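Local coordinates for protein glutamate racemase (Campylobacter jejuni, PDB 3UHF) that belongs to the Asp/Glu/hydantoin racemase family, folds into two parallel-sheet alpha/beta units, and holds D-glutamic acid in a pocket between them, at residues 38-43 / 226-232; 52-56 / 81-85; 71-76 / 100-105; 94-99 / 114-118; 125-131 / 156-160. One frame throughout, in Å; residues are numbered along the deposited sequence.

Interaction 1: 38-43 / 226-232; sequences SVLKSL and HSGDAIV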
# COMPACT_ATOMS: atom_id res chain seq x y z
N SER A 38 -5.81 -3.35 -2.60
CA SER A 38 -6.42 -2.12 -2.10
C SER A 38 -5.81 -0.90 -2.81
O SER A 38 -6.50 0.10 -3.06
CB SER A 38 -6.28 -2.00 -0.58
OG SER A 38 -4.93 -1.83 -0.19
N VAL A 39 -4.53 -1.01 -3.14
CA VAL A 39 -3.83 0.02 -3.90
C VAL A 39 -4.22 -0.06 -5.37
O VAL A 39 -4.49 0.96 -6.01
CB VAL A 39 -2.30 -0.10 -3.75
CG1 VAL A 39 -1.58 0.89 -4.67
CG2 VAL A 39 -1.90 0.15 -2.29
N LEU A 40 -4.27 -1.28 -5.90
CA LEU A 40 -4.70 -1.47 -7.28
C LEU A 40 -6.07 -0.82 -7.51
O LEU A 40 -6.28 -0.15 -8.53
CB LEU A 40 -4.76 -2.95 -7.63
CG LEU A 40 -5.14 -3.23 -9.08
CD1 LEU A 40 -4.03 -2.76 -10.00
CD2 LEU A 40 -5.44 -4.72 -9.31
N LYS A 41 -6.97 -1.01 -6.56
CA LYS A 41 -8.31 -0.44 -6.66
C LYS A 41 -8.26 1.07 -6.86
O LYS A 41 -8.93 1.61 -7.73
CB LYS A 41 -9.13 -0.80 -5.42
CG LYS A 41 -10.58 -0.33 -5.48
CD LYS A 41 -11.36 -0.96 -4.32
CE LYS A 41 -12.84 -0.67 -4.41
NZ LYS A 41 -13.13 0.78 -4.24
N SER A 42 -7.46 1.76 -6.05
CA SER A 42 -7.36 3.22 -6.16
C SER A 42 -6.81 3.63 -7.52
O SER A 42 -7.33 4.56 -8.15
CB SER A 42 -6.47 3.79 -5.06
OG SER A 42 -6.93 3.41 -3.78
N LEU A 43 -5.76 2.94 -7.96
CA LEU A 43 -5.13 3.25 -9.25
C LEU A 43 -6.06 3.03 -10.42
O LEU A 43 -6.10 3.81 -11.37
CB LEU A 43 -3.86 2.41 -9.44
CG LEU A 43 -2.76 2.64 -8.41
CD1 LEU A 43 -1.69 1.56 -8.54
CD2 LEU A 43 -2.14 4.03 -8.61
N HIS A 226 -5.59 6.70 3.56
CA HIS A 226 -5.58 5.47 2.76
C HIS A 226 -4.35 5.52 1.83
O HIS A 226 -4.15 6.50 1.11
CB HIS A 226 -6.90 5.45 1.98
CG HIS A 226 -7.15 4.22 1.16
ND1 HIS A 226 -6.41 3.89 0.05
CD2 HIS A 226 -8.13 3.28 1.25
CE1 HIS A 226 -6.89 2.79 -0.49
NE2 HIS A 226 -7.94 2.40 0.21
N SER A 227 -3.50 4.49 1.88
CA SER A 227 -2.24 4.49 1.12
C SER A 227 -2.46 4.49 -0.39
O SER A 227 -1.67 5.08 -1.14
CB SER A 227 -1.34 3.31 1.53
OG SER A 227 -0.85 3.47 2.86
N GLY A 228 -3.52 3.82 -0.83
CA GLY A 228 -3.85 3.79 -2.25
C GLY A 228 -4.31 5.14 -2.77
O GLY A 228 -3.88 5.59 -3.83
N ASP A 229 -5.22 5.78 -2.05
CA ASP A 229 -5.66 7.12 -2.46
C ASP A 229 -4.48 8.08 -2.39
O ASP A 229 -4.36 8.98 -3.22
CB ASP A 229 -6.79 7.61 -1.55
CG ASP A 229 -8.06 6.77 -1.69
OD1 ASP A 229 -8.23 6.09 -2.73
OD2 ASP A 229 -8.89 6.79 -0.75
N ALA A 230 -3.61 7.90 -1.40
CA ALA A 230 -2.43 8.76 -1.26
C ALA A 230 -1.51 8.66 -2.47
O ALA A 230 -1.04 9.68 -2.99
CB ALA A 230 -1.67 8.42 0.01
N ILE A 231 -1.22 7.44 -2.91
CA ILE A 231 -0.30 7.26 -4.03
C ILE A 231 -0.93 7.80 -5.32
O ILE A 231 -0.22 8.31 -6.18
CB ILE A 231 0.20 5.78 -4.17
CG1 ILE A 231 1.33 5.67 -5.20
CG2 ILE A 231 -0.94 4.86 -4.60
CD1 ILE A 231 2.56 6.50 -4.90
N VAL A 232 -2.25 7.74 -5.46
CA VAL A 232 -2.89 8.34 -6.64
C VAL A 232 -2.57 9.84 -6.72
O VAL A 232 -2.16 10.34 -7.77
CB VAL A 232 -4.42 8.13 -6.67
CG1 VAL A 232 -5.06 9.02 -7.72
CG2 VAL A 232 -4.77 6.66 -6.93
O HOH W 1 -8.88 0.53 -1.76
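The His226 imidazole meets the backbone of helix 37-45 edge-on: the carbonyl O of Ser38 lies near the ring plane, 3.7 Å from His226 CE1, and Gly228 CA and a water also lie at the rim. One face of the ring is covered off-centre by Asp229 OD1. The water ties the edge to the helix, donating to Ser38 O and pairing with His226 NE2. His226 ND1 is taken up by its own helix start. It caps helix 227-238, accepting from Asp229 N (3.1 Å, 161°) and weakly from Gly228 N. Ser42 OG donates to Asp229 OD1 at 3.2 Å, coming from above the carboxylate plane, 45° out of it.

Each helix follows a strand of a different parallel sheet, 26-31 and 223-226, so the contact joins the two alpha/beta units of the fold. The helix segments cross at -40° with axes 7.9 Å apart. Gly228 CA comes within 4.1 Å of Val39 CA, and the lack of a side chain at Gly228 is consistent with so close an approach; Ser42 OG lies against its carbonyl carbon. Beyond the polar end the interface turns apolar. Val39 CG1 meets Ile231 CG2 at 4.0 Å, the two side chains crossing near a right angle. Val232 CG2 rests 3.5 Å from Ser42 O and also touches Leu43 CD2, the side chains of Val232 and Leu43 running past each other in opposite directions.

Interaction 2: 52-56 / 81-85; sequences IIYYG and FFEQF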
# COMPACT_ATOMS: atom_id res chain seq x y z
N ILE A 52 -2.34 -2.39 -16.44
CA ILE A 52 -1.65 -2.58 -15.17
C ILE A 52 -1.36 -4.06 -14.95
O ILE A 52 -2.26 -4.90 -15.06
CB ILE A 52 -2.49 -2.07 -13.99
CG1 ILE A 52 -2.86 -0.59 -14.17
CG2 ILE A 52 -1.73 -2.26 -12.69
CD1 ILE A 52 -3.71 -0.03 -13.05
N ILE A 53 -0.10 -4.38 -14.68
CA ILE A 53 0.30 -5.75 -14.37
C ILE A 53 0.50 -5.85 -12.87
O ILE A 53 1.39 -5.21 -12.32
CB ILE A 53 1.64 -6.13 -15.05
CG1 ILE A 53 1.63 -5.76 -16.54
CG2 ILE A 53 1.96 -7.61 -14.84
CD1 ILE A 53 0.52 -6.38 -17.34
N TYR A 54 -0.34 -6.65 -12.20
CA TYR A 54 -0.25 -6.87 -10.76
C TYR A 54 0.45 -8.20 -10.49
O TYR A 54 0.14 -9.21 -11.11
CB TYR A 54 -1.65 -6.89 -10.12
CG TYR A 54 -1.66 -7.02 -8.61
CD1 TYR A 54 -1.72 -5.90 -7.78
CD2 TYR A 54 -1.62 -8.28 -7.99
CE1 TYR A 54 -1.74 -6.01 -6.40
CE2 TYR A 54 -1.63 -8.40 -6.60
CZ TYR A 54 -1.69 -7.26 -5.82
OH TYR A 54 -1.71 -7.36 -4.45
N TYR A 55 1.41 -8.19 -9.57
CA TYR A 55 2.09 -9.40 -9.16
C TYR A 55 2.11 -9.45 -7.64
O TYR A 55 2.55 -8.50 -6.99
CB TYR A 55 3.52 -9.45 -9.70
CG TYR A 55 4.34 -10.64 -9.19
CD1 TYR A 55 3.95 -11.95 -9.47
CD2 TYR A 55 5.49 -10.45 -8.46
CE1 TYR A 55 4.70 -13.04 -9.01
CE2 TYR A 55 6.25 -11.51 -8.00
CZ TYR A 55 5.85 -12.81 -8.27
OH TYR A 55 6.61 -13.86 -7.81
N GLY A 56 1.61 -10.55 -7.08
CA GLY A 56 1.61 -10.72 -5.64
C GLY A 56 2.41 -11.96 -5.29
O GLY A 56 2.24 -13.00 -5.91
N PHE A 81 11.07 -10.44 -12.19
CA PHE A 81 9.83 -10.93 -12.79
C PHE A 81 9.21 -9.92 -13.74
O PHE A 81 8.71 -10.28 -14.81
CB PHE A 81 8.80 -11.30 -11.72
CG PHE A 81 7.45 -11.67 -12.28
CD1 PHE A 81 7.22 -12.95 -12.76
CD2 PHE A 81 6.43 -10.73 -12.34
CE1 PHE A 81 5.99 -13.29 -13.30
CE2 PHE A 81 5.20 -11.07 -12.87
CZ PHE A 81 4.98 -12.35 -13.35
N PHE A 82 9.25 -8.65 -13.34
CA PHE A 82 8.60 -7.59 -14.10
C PHE A 82 9.34 -7.22 -15.38
O PHE A 82 8.75 -6.66 -16.30
CB PHE A 82 8.45 -6.34 -13.22
CG PHE A 82 7.18 -6.31 -12.45
CD1 PHE A 82 7.17 -6.55 -11.09
CD2 PHE A 82 5.97 -6.05 -13.08
CE1 PHE A 82 5.99 -6.52 -10.37
CE2 PHE A 82 4.79 -6.02 -12.36
CZ PHE A 82 4.81 -6.26 -11.01
N GLU A 83 10.62 -7.55 -15.44
CA GLU A 83 11.44 -7.06 -16.55
C GLU A 83 11.03 -7.66 -17.89
O GLU A 83 11.45 -7.18 -18.95
CB GLU A 83 12.93 -7.23 -16.27
CG GLU A 83 13.51 -8.58 -16.63
CD GLU A 83 15.01 -8.65 -16.39
OE1 GLU A 83 15.53 -7.80 -15.64
OE2 GLU A 83 15.67 -9.54 -16.97
N GLN A 84 10.20 -8.70 -17.86
CA GLN A 84 9.70 -9.32 -19.07
C GLN A 84 8.52 -8.55 -19.67
O GLN A 84 8.08 -8.85 -20.78
CB GLN A 84 9.27 -10.76 -18.79
CG GLN A 84 8.04 -10.87 -17.89
CD GLN A 84 7.71 -12.30 -17.50
OE1 GLN A 84 7.22 -13.09 -18.32
NE2 GLN A 84 7.95 -12.65 -16.24
N PHE A 85 8.03 -7.54 -18.96
CA PHE A 85 6.78 -6.88 -19.34
C PHE A 85 6.90 -5.51 -20.03
O PHE A 85 5.92 -5.03 -20.60
CB PHE A 85 5.84 -6.77 -18.14
CG PHE A 85 5.27 -8.09 -17.70
CD1 PHE A 85 4.28 -8.71 -18.46
CD2 PHE A 85 5.71 -8.71 -16.55
CE1 PHE A 85 3.76 -9.93 -18.07
CE2 PHE A 85 5.19 -9.93 -16.16
CZ PHE A 85 4.21 -10.53 -16.92
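In the beta-alpha-beta crossover that leads from strand 51-56 through helix 68-82 to strand 89-92, Tyr55 and Ile53 of the strand receive Phe81, Phe82 and Phe85 from the end of the helix and the turn after it. Tyr55 and Phe81 form a face-to-face stack, with centroids 4.2 Å apart and planes at 20°. The overlap is partial: Phe81 CD2 and Tyr55 CD1 each lie toward the rim of the other ring. Both rings swing out from their backbones with CG anti to N (chi1 174° in Tyr55), which brings them together between strand and helix. The far face of Phe81 carries Gln84 NE2, and this amide is held by a hydrogen bond from Gln84 NE2 to Phe81 O, 2.9 Å long, in the carbonyl plane and on a lone pair.

Phe82 projects between the two strand residues. Its CZ touches Tyr55 CB at 3.7 Å, while its edge points at the strand backbone, CE2 lying 3.5 Å from Ile53 O. A type I turn from Phe82 to Phe85, closed by Phe85 N to Phe82 O at 2.9 Å, returns the third ring to the sheet. Ile53 CG2 then sits over that ring, 4.1 Å from the Phe85 centroid and 6° off its normal, a CH-pi contact; Gln84 CG lies over the opposite face. Phe85 also meets Tyr253 of the neighbouring strand 249-254. Helix and turn thus cover this part of one side of the parallel sheet with aromatic rings, the layered packing of an alpha/beta domain.

Interaction 3: 71-76 / 100-105; sequences IIKFCL and YALDAL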
# COMPACT_ATOMS: atom_id res chain seq x y z
N ILE A 71 13.32 -9.37 2.90
CA ILE A 71 12.40 -8.48 2.20
C ILE A 71 13.05 -7.89 0.95
O ILE A 71 12.46 -7.89 -0.13
CB ILE A 71 11.91 -7.35 3.13
CG1 ILE A 71 11.01 -7.93 4.23
CG2 ILE A 71 11.14 -6.28 2.33
CD1 ILE A 71 10.86 -7.01 5.46
N ILE A 72 14.27 -7.40 1.10
CA ILE A 72 14.97 -6.81 -0.04
C ILE A 72 15.22 -7.86 -1.12
O ILE A 72 14.97 -7.62 -2.30
CB ILE A 72 16.28 -6.15 0.40
CG1 ILE A 72 15.96 -4.90 1.25
CG2 ILE A 72 17.13 -5.79 -0.82
CD1 ILE A 72 17.20 -4.17 1.75
N LYS A 73 15.68 -9.03 -0.70
CA LYS A 73 15.95 -10.11 -1.63
C LYS A 73 14.70 -10.46 -2.42
O LYS A 73 14.75 -10.55 -3.64
CB LYS A 73 16.44 -11.35 -0.86
CG LYS A 73 16.66 -12.58 -1.71
CD LYS A 73 16.82 -13.82 -0.83
CE LYS A 73 17.04 -15.08 -1.67
NZ LYS A 73 17.10 -16.32 -0.83
N PHE A 74 13.58 -10.65 -1.72
CA PHE A 74 12.32 -10.98 -2.38
C PHE A 74 11.86 -9.88 -3.37
O PHE A 74 11.35 -10.18 -4.45
CB PHE A 74 11.22 -11.23 -1.34
CG PHE A 74 11.37 -12.54 -0.59
CD1 PHE A 74 12.38 -13.44 -0.91
CD2 PHE A 74 10.49 -12.87 0.43
CE1 PHE A 74 12.51 -14.64 -0.23
CE2 PHE A 74 10.62 -14.09 1.12
CZ PHE A 74 11.63 -14.97 0.78
N CYS A 75 12.02 -8.62 -2.99
CA CYS A 75 11.63 -7.52 -3.88
C CYS A 75 12.46 -7.47 -5.15
O CYS A 75 11.94 -7.23 -6.25
CB CYS A 75 11.72 -6.18 -3.15
SG CYS A 75 10.48 -6.00 -1.84
N LEU A 76 13.76 -7.69 -5.02
CA LEU A 76 14.63 -7.71 -6.20
C LEU A 76 14.24 -8.85 -7.14
O LEU A 76 14.34 -8.71 -8.36
CB LEU A 76 16.11 -7.79 -5.81
CG LEU A 76 16.68 -6.48 -5.25
CD1 LEU A 76 18.08 -6.68 -4.69
CD2 LEU A 76 16.69 -5.39 -6.32
N TYR A 100 11.74 -0.85 3.08
CA TYR A 100 13.10 -1.40 3.02
C TYR A 100 13.75 -1.44 1.64
O TYR A 100 14.96 -1.24 1.53
CB TYR A 100 13.14 -2.81 3.62
CG TYR A 100 12.89 -2.84 5.11
CD1 TYR A 100 13.90 -2.51 6.01
CD2 TYR A 100 11.64 -3.17 5.62
CE1 TYR A 100 13.68 -2.52 7.37
CE2 TYR A 100 11.41 -3.19 6.97
CZ TYR A 100 12.44 -2.86 7.85
OH TYR A 100 12.20 -2.88 9.21
N ALA A 101 12.96 -1.70 0.60
CA ALA A 101 13.53 -2.08 -0.70
C ALA A 101 13.70 -1.00 -1.77
O ALA A 101 14.25 -1.28 -2.83
CB ALA A 101 12.75 -3.25 -1.28
N LEU A 102 13.21 0.21 -1.53
CA LEU A 102 13.23 1.23 -2.59
C LEU A 102 14.61 1.59 -3.14
O LEU A 102 14.78 1.71 -4.36
CB LEU A 102 12.48 2.50 -2.17
CG LEU A 102 10.98 2.30 -1.95
CD1 LEU A 102 10.31 3.66 -1.73
CD2 LEU A 102 10.33 1.55 -3.11
N ASP A 103 15.60 1.76 -2.26
CA ASP A 103 16.97 2.08 -2.69
C ASP A 103 17.50 1.01 -3.63
O ASP A 103 18.05 1.32 -4.68
CB ASP A 103 17.92 2.23 -1.50
CG ASP A 103 17.71 3.52 -0.73
OD1 ASP A 103 16.96 4.40 -1.22
OD2 ASP A 103 18.27 3.64 0.38
N ALA A 104 17.34 -0.25 -3.23
CA ALA A 104 17.88 -1.36 -4.00
C ALA A 104 17.15 -1.49 -5.33
O ALA A 104 17.78 -1.74 -6.36
CB ALA A 104 17.78 -2.65 -3.21
N LEU A 105 15.84 -1.31 -5.30
CA LEU A 105 15.03 -1.40 -6.51
C LEU A 105 15.43 -0.32 -7.51
O LEU A 105 15.60 -0.58 -8.70
CB LEU A 105 13.54 -1.27 -6.18
CG LEU A 105 12.92 -2.49 -5.49
CD1 LEU A 105 11.53 -2.17 -4.99
CD2 LEU A 105 12.88 -3.68 -6.45
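Apolar side-chain packing dominates the meeting of Ile71, Ile72, Cys75 and Leu76 with Tyr100, Ala101, Ala104 and Leu105. The first four recur at the three- and four-residue spacing of one helical face; the other segment presents Tyr100 and Ala101 just before helix 102-108, then Ala104 and Leu105 within it. At the centre Ala101 CB abuts the side chain of Cys75, 3.6 Å from Cys75 SG and equally near its CB. The small methyl allows the backbones to close in, Ile72 CA and Ala101 CA being 5.0 Å apart. Three residues on from Ala101, Ala104 CB meets Ile72 CG2 at 4.0 Å. At the other end Ile71 CD1 reaches Tyr100 CD2 at 3.9 Å, approaching the ring obliquely.

A second kind of contact puts methyl groups against carbonyl oxygens. Ile72, extended at chi2 (179°), carries CD1 to 3.7 Å from Tyr100 O. Toward the C-terminal ends of both segments there is a reciprocal pair: Leu105 CD2 lies 3.7 Å from Cys75 O, and Leu76 CD2 lies 3.8 Å from Ala104 O, with the two leucine methyls also touching.

No hydrogen bond crosses between the segments. The phenol of Tyr100 is instead bonded to the carbonyl of Ala142, and the backbone O of Tyr100 to a glycerol probably left from crystallisation. Helix 68-82 thus packs against helix 102-108, with Leu105 and Leu102 reaching Ile92 of strand 89-92, Cys75 touching Ala97 of helix 95-100, and Ile71 and Tyr100 leaning on helix 141-146 of the other alpha/beta unit.

Interaction 4: 94-99 / 114-118; sequences CNTASA and YGVID. With DGL (D-glutamic acid), chain C.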
# COMPACT_ATOMS: atom_id res chain seq x y z
N CYS A 94 3.10 -2.41 -1.48
CA CYS A 94 3.36 -2.97 -0.16
C CYS A 94 4.08 -1.96 0.73
O CYS A 94 5.14 -1.46 0.36
CB CYS A 94 4.23 -4.21 -0.32
SG CYS A 94 4.58 -5.07 1.23
N ASN A 95 3.52 -1.66 1.90
CA ASN A 95 4.15 -0.72 2.82
C ASN A 95 5.42 -1.32 3.40
O ASN A 95 6.37 -0.59 3.68
CB ASN A 95 3.19 -0.33 3.95
CG ASN A 95 1.91 0.32 3.43
OD1 ASN A 95 1.03 -0.36 2.91
ND2 ASN A 95 1.82 1.64 3.58
N THR A 96 5.43 -2.64 3.58
CA THR A 96 6.60 -3.30 4.15
C THR A 96 7.76 -3.25 3.16
O THR A 96 8.88 -2.85 3.52
CB THR A 96 6.29 -4.76 4.56
OG1 THR A 96 5.30 -4.76 5.60
CG2 THR A 96 7.56 -5.44 5.07
N ALA A 97 7.49 -3.62 1.91
CA ALA A 97 8.49 -3.49 0.86
C ALA A 97 8.94 -2.03 0.69
O ALA A 97 10.12 -1.76 0.45
CB ALA A 97 7.95 -4.03 -0.46
N SER A 98 7.99 -1.11 0.81
CA SER A 98 8.31 0.31 0.64
C SER A 98 9.26 0.80 1.73
O SER A 98 10.06 1.72 1.51
CB SER A 98 7.04 1.18 0.63
OG SER A 98 6.25 0.95 -0.54
N ALA A 99 9.17 0.17 2.90
CA ALA A 99 9.98 0.55 4.05
C ALA A 99 11.44 0.15 3.91
O ALA A 99 12.30 0.74 4.55
CB ALA A 99 9.39 -0.02 5.35
N TYR A 114 8.07 3.76 -7.37
CA TYR A 114 7.47 4.52 -6.26
C TYR A 114 6.85 3.56 -5.27
O TYR A 114 6.20 2.60 -5.67
CB TYR A 114 6.38 5.45 -6.78
CG TYR A 114 6.90 6.54 -7.69
CD1 TYR A 114 7.68 7.57 -7.18
CD2 TYR A 114 6.64 6.53 -9.05
CE1 TYR A 114 8.18 8.57 -8.00
CE2 TYR A 114 7.13 7.54 -9.89
CZ TYR A 114 7.90 8.54 -9.35
OH TYR A 114 8.40 9.54 -10.16
N GLY A 115 7.05 3.84 -3.98
CA GLY A 115 6.41 3.11 -2.89
C GLY A 115 5.23 3.94 -2.40
O GLY A 115 4.85 4.91 -3.07
N VAL A 116 4.67 3.57 -1.26
CA VAL A 116 3.48 4.23 -0.75
C VAL A 116 3.71 5.05 0.53
O VAL A 116 2.80 5.69 1.04
CB VAL A 116 2.33 3.23 -0.49
CG1 VAL A 116 1.78 2.70 -1.82
CG2 VAL A 116 2.81 2.07 0.41
N ILE A 117 4.93 5.03 1.04
CA ILE A 117 5.19 5.69 2.32
C ILE A 117 5.28 7.22 2.19
O ILE A 117 4.63 7.94 2.94
CB ILE A 117 6.43 5.12 3.02
CG1 ILE A 117 6.18 3.64 3.36
CG2 ILE A 117 6.75 5.90 4.28
CD1 ILE A 117 7.36 2.93 3.98
N ASP A 118 6.09 7.70 1.25
CA ASP A 118 6.21 9.14 1.00
C ASP A 118 4.82 9.72 0.70
O ASP A 118 4.41 10.73 1.29
CB ASP A 118 7.18 9.38 -0.15
CG ASP A 118 7.54 10.85 -0.33
OD1 ASP A 118 6.95 11.72 0.35
OD2 ASP A 118 8.43 11.14 -1.17
N DGL C . 1.63 -6.00 2.10
CA DGL C . 2.07 -5.86 3.49
C DGL C . 2.12 -4.39 3.88
O DGL C . 1.49 -3.54 3.24
CB DGL C . 1.12 -6.59 4.44
CG DGL C . 1.19 -8.11 4.30
CD DGL C . 2.59 -8.61 4.60
OE1 DGL C . 3.31 -8.97 3.64
OE2 DGL C . 2.98 -8.62 5.79
OXT DGL C . 2.76 -4.04 4.86
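With chi1 at -69°, Ser98 holds OG beside its own backbone N, turned back along the helix and at the same time facing the chain at Gly115 and Val116. From there the hydroxyl works in two directions: it accepts from Val116 N (3.1 Å, 153°) and donates to Cys94 O at 2.8 Å. The carbonyl of Cys94 also accepts from Ser98 N, the two donors reaching it from opposite faces of its plane, OG from 36° above. Gly115 passes close by, its CA 3.2 Å from Ser98 OG.

Van der Waals contacts lie beside this bond. Ile117 CD1 lies against the helix backbone, 3.5 Å from Ala99 N, and makes an apolar pair with Ala99 CB. Val116 CG2 crosses the side chain of Asn95 at about a right angle.

The start of helix 95-100 faces D-glutamic acid. Cys94 SG, anti to the backbone N, caps the helix by accepting from Ala97 N at 3.3 Å; the same sulfur lies 3.2 Å from the ligand N. Asn95 N donates to ligand O at 3.1 Å, and Thr96 OG1 to ligand OXT at 2.7 Å, with a weak further bond from Thr96 N. Ser32, Tyr63, Gly64 and Thr205 also bond the ligand, and Thr96 OG1 has further partners in Thr140 and Thr143. Both oxygens of that carboxylate are therefore gripped at a helix N-terminus, where the helix dipole would be expected to favour a negative group, while Ser98, by joining Cys94 O to Val116 N, fixes this turn to the chain behind the pocket.

Interaction 5: 125-131 / 156-160; sequences IKALHDK and QGYTN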
# COMPACT_ATOMS: atom_id res chain seq x y z
N ILE A 125 -0.01 15.19 5.90
CA ILE A 125 0.26 16.62 6.04
C ILE A 125 -0.82 17.48 5.37
O ILE A 125 -1.27 18.48 5.93
CB ILE A 125 1.66 16.97 5.47
CG1 ILE A 125 2.74 16.31 6.35
CG2 ILE A 125 1.85 18.48 5.39
CD1 ILE A 125 4.15 16.44 5.80
N LYS A 126 -1.28 17.08 4.19
CA LYS A 126 -2.37 17.80 3.54
C LYS A 126 -3.66 17.75 4.37
O LYS A 126 -4.40 18.74 4.43
CB LYS A 126 -2.66 17.24 2.16
CG LYS A 126 -1.63 17.56 1.09
CD LYS A 126 -2.15 17.01 -0.25
CE LYS A 126 -1.12 17.10 -1.36
NZ LYS A 126 -1.52 16.20 -2.48
N ALA A 127 -3.93 16.61 4.99
CA ALA A 127 -5.16 16.42 5.74
C ALA A 127 -5.14 17.20 7.06
O ALA A 127 -6.16 17.74 7.47
CB ALA A 127 -5.39 14.93 6.02
N LEU A 128 -3.98 17.26 7.71
CA LEU A 128 -3.85 17.91 9.01
C LEU A 128 -3.41 19.37 8.92
O LEU A 128 -3.96 20.23 9.63
CB LEU A 128 -2.86 17.15 9.89
CG LEU A 128 -3.23 15.72 10.29
CD1 LEU A 128 -2.13 15.16 11.18
CD2 LEU A 128 -4.57 15.72 11.00
N HIS A 129 -2.41 19.63 8.08
CA HIS A 129 -1.84 20.97 7.89
C HIS A 129 -1.64 21.71 9.21
O HIS A 129 -1.96 22.89 9.35
CB HIS A 129 -2.67 21.80 6.89
CG HIS A 129 -4.11 21.91 7.26
ND1 HIS A 129 -5.07 21.03 6.80
CD2 HIS A 129 -4.76 22.80 8.05
CE1 HIS A 129 -6.25 21.37 7.29
NE2 HIS A 129 -6.09 22.43 8.06
N ASP A 130 -1.13 20.96 10.19
CA ASP A 130 -0.87 21.48 11.52
C ASP A 130 0.04 20.47 12.22
O ASP A 130 -0.40 19.37 12.57
CB ASP A 130 -2.18 21.64 12.29
CG ASP A 130 -1.99 22.20 13.68
OD1 ASP A 130 -0.84 22.28 14.15
OD2 ASP A 130 -3.01 22.56 14.31
N LYS A 131 1.31 20.84 12.41
CA LYS A 131 2.31 19.91 12.96
C LYS A 131 2.03 19.52 14.41
O LYS A 131 2.67 18.62 14.95
CB LYS A 131 3.72 20.50 12.86
CG LYS A 131 3.95 21.75 13.72
CD LYS A 131 5.43 21.95 13.99
CE LYS A 131 5.67 23.04 15.02
NZ LYS A 131 4.98 22.78 16.32
N GLN A 156 9.38 16.73 9.20
CA GLN A 156 8.43 17.78 8.84
C GLN A 156 7.87 18.47 10.08
O GLN A 156 6.97 19.32 9.99
CB GLN A 156 7.31 17.22 7.96
CG GLN A 156 7.76 16.89 6.54
CD GLN A 156 8.20 18.13 5.76
OE1 GLN A 156 7.54 19.18 5.81
NE2 GLN A 156 9.30 18.01 5.04
N GLY A 157 8.39 18.11 11.24
CA GLY A 157 8.04 18.77 12.49
C GLY A 157 6.83 18.16 13.17
O GLY A 157 6.39 18.66 14.20
N TYR A 158 6.29 17.09 12.60
CA TYR A 158 5.15 16.39 13.19
C TYR A 158 5.66 15.43 14.25
O TYR A 158 5.99 14.28 13.95
CB TYR A 158 4.37 15.63 12.12
CG TYR A 158 3.47 16.52 11.31
CD1 TYR A 158 4.00 17.42 10.39
CD2 TYR A 158 2.09 16.50 11.49
CE1 TYR A 158 3.19 18.26 9.66
CE2 TYR A 158 1.27 17.34 10.75
CZ TYR A 158 1.82 18.21 9.85
OH TYR A 158 1.02 19.06 9.12
N THR A 159 5.72 15.90 15.50
CA THR A 159 6.33 15.13 16.57
C THR A 159 5.31 14.46 17.48
O THR A 159 5.66 13.60 18.30
CB THR A 159 7.25 16.01 17.43
OG1 THR A 159 6.48 17.06 18.03
CG2 THR A 159 8.34 16.64 16.58
N ASN A 160 4.05 14.83 17.31
CA ASN A 160 2.95 14.29 18.08
C ASN A 160 2.49 12.98 17.47
O ASN A 160 1.40 12.89 16.90
CB ASN A 160 1.81 15.31 18.08
CG ASN A 160 0.84 15.12 19.21
OD1 ASN A 160 0.99 14.21 20.03
ND2 ASN A 160 -0.16 15.99 19.28
O HOH W 2 2.47 15.82 15.01
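Lys131 and Tyr158 bring their CA atoms to 4.5 Å where two segments of the chain leave helices, His129, the first residue past helix 117-128, having positive phi and helix 148-155 giving way at Gly157 in a Schellman motif. The tyrosine ring carries most of the contact. Lys131 CA sits over the middle of one face, 3.5 Å from the Tyr158 centroid and 10° off the ring normal, a CH-pi interaction made by the backbone rather than by the lysine tail. That tail runs instead along Gly157, with Lys131 CD 3.4 Å from Gly157 O.

The torsion at Tyr158 (chi1 -79°) sends the ring toward the last turn of helix 117-128. There its OH accepts a weak, bent hydrogen bond from Asp130 N at 3.1 Å. Ile125 CG1 meets Tyr158 CE1 at 3.9 Å, and Leu128 CD1 touches CE2 of the same ring, both approaching obliquely. Ile125 CD1 also meets Gln156 CG at 3.7 Å, the two side chains crossing near a right angle. A water joins the backbones further along, donating to Lys131 O and accepting from Asn160 N.

Asp130 OD1 is hydrogen-bonded to Asn132 N, and a backbone bond pairs Asn160 with Ile135. These two helix-to-strand connections lead into neighbouring parallel strands, 135-139 and 161-165, as in the repeated helix-loop-strand passages of an alpha/beta fold.

How the interactions relate
Interaction 1 spans the longest stretch of chain and encloses the other four; 2 and 3 interleave, sharing helix 68-82, and 4 precedes 5, both using helix 117-128. Interactions 2 and 3, with centres 15 Å apart, lie on one side of the five-stranded sheet, interaction 2 including its strand 51-56. Interaction 5 belongs to the four-stranded sheet, its centre about 35 Å from that of interaction 2 across the middle of the chain. Interaction 4 is central: it touches interaction 1 through Ile231 and Gly115, and interaction 3 through Cys75 and Ala97. Those two contacts thus pack directly against the segments around the helix start that holds D-glutamic acid, whereas interaction 5 is linked to it through helix 117-128 without touching.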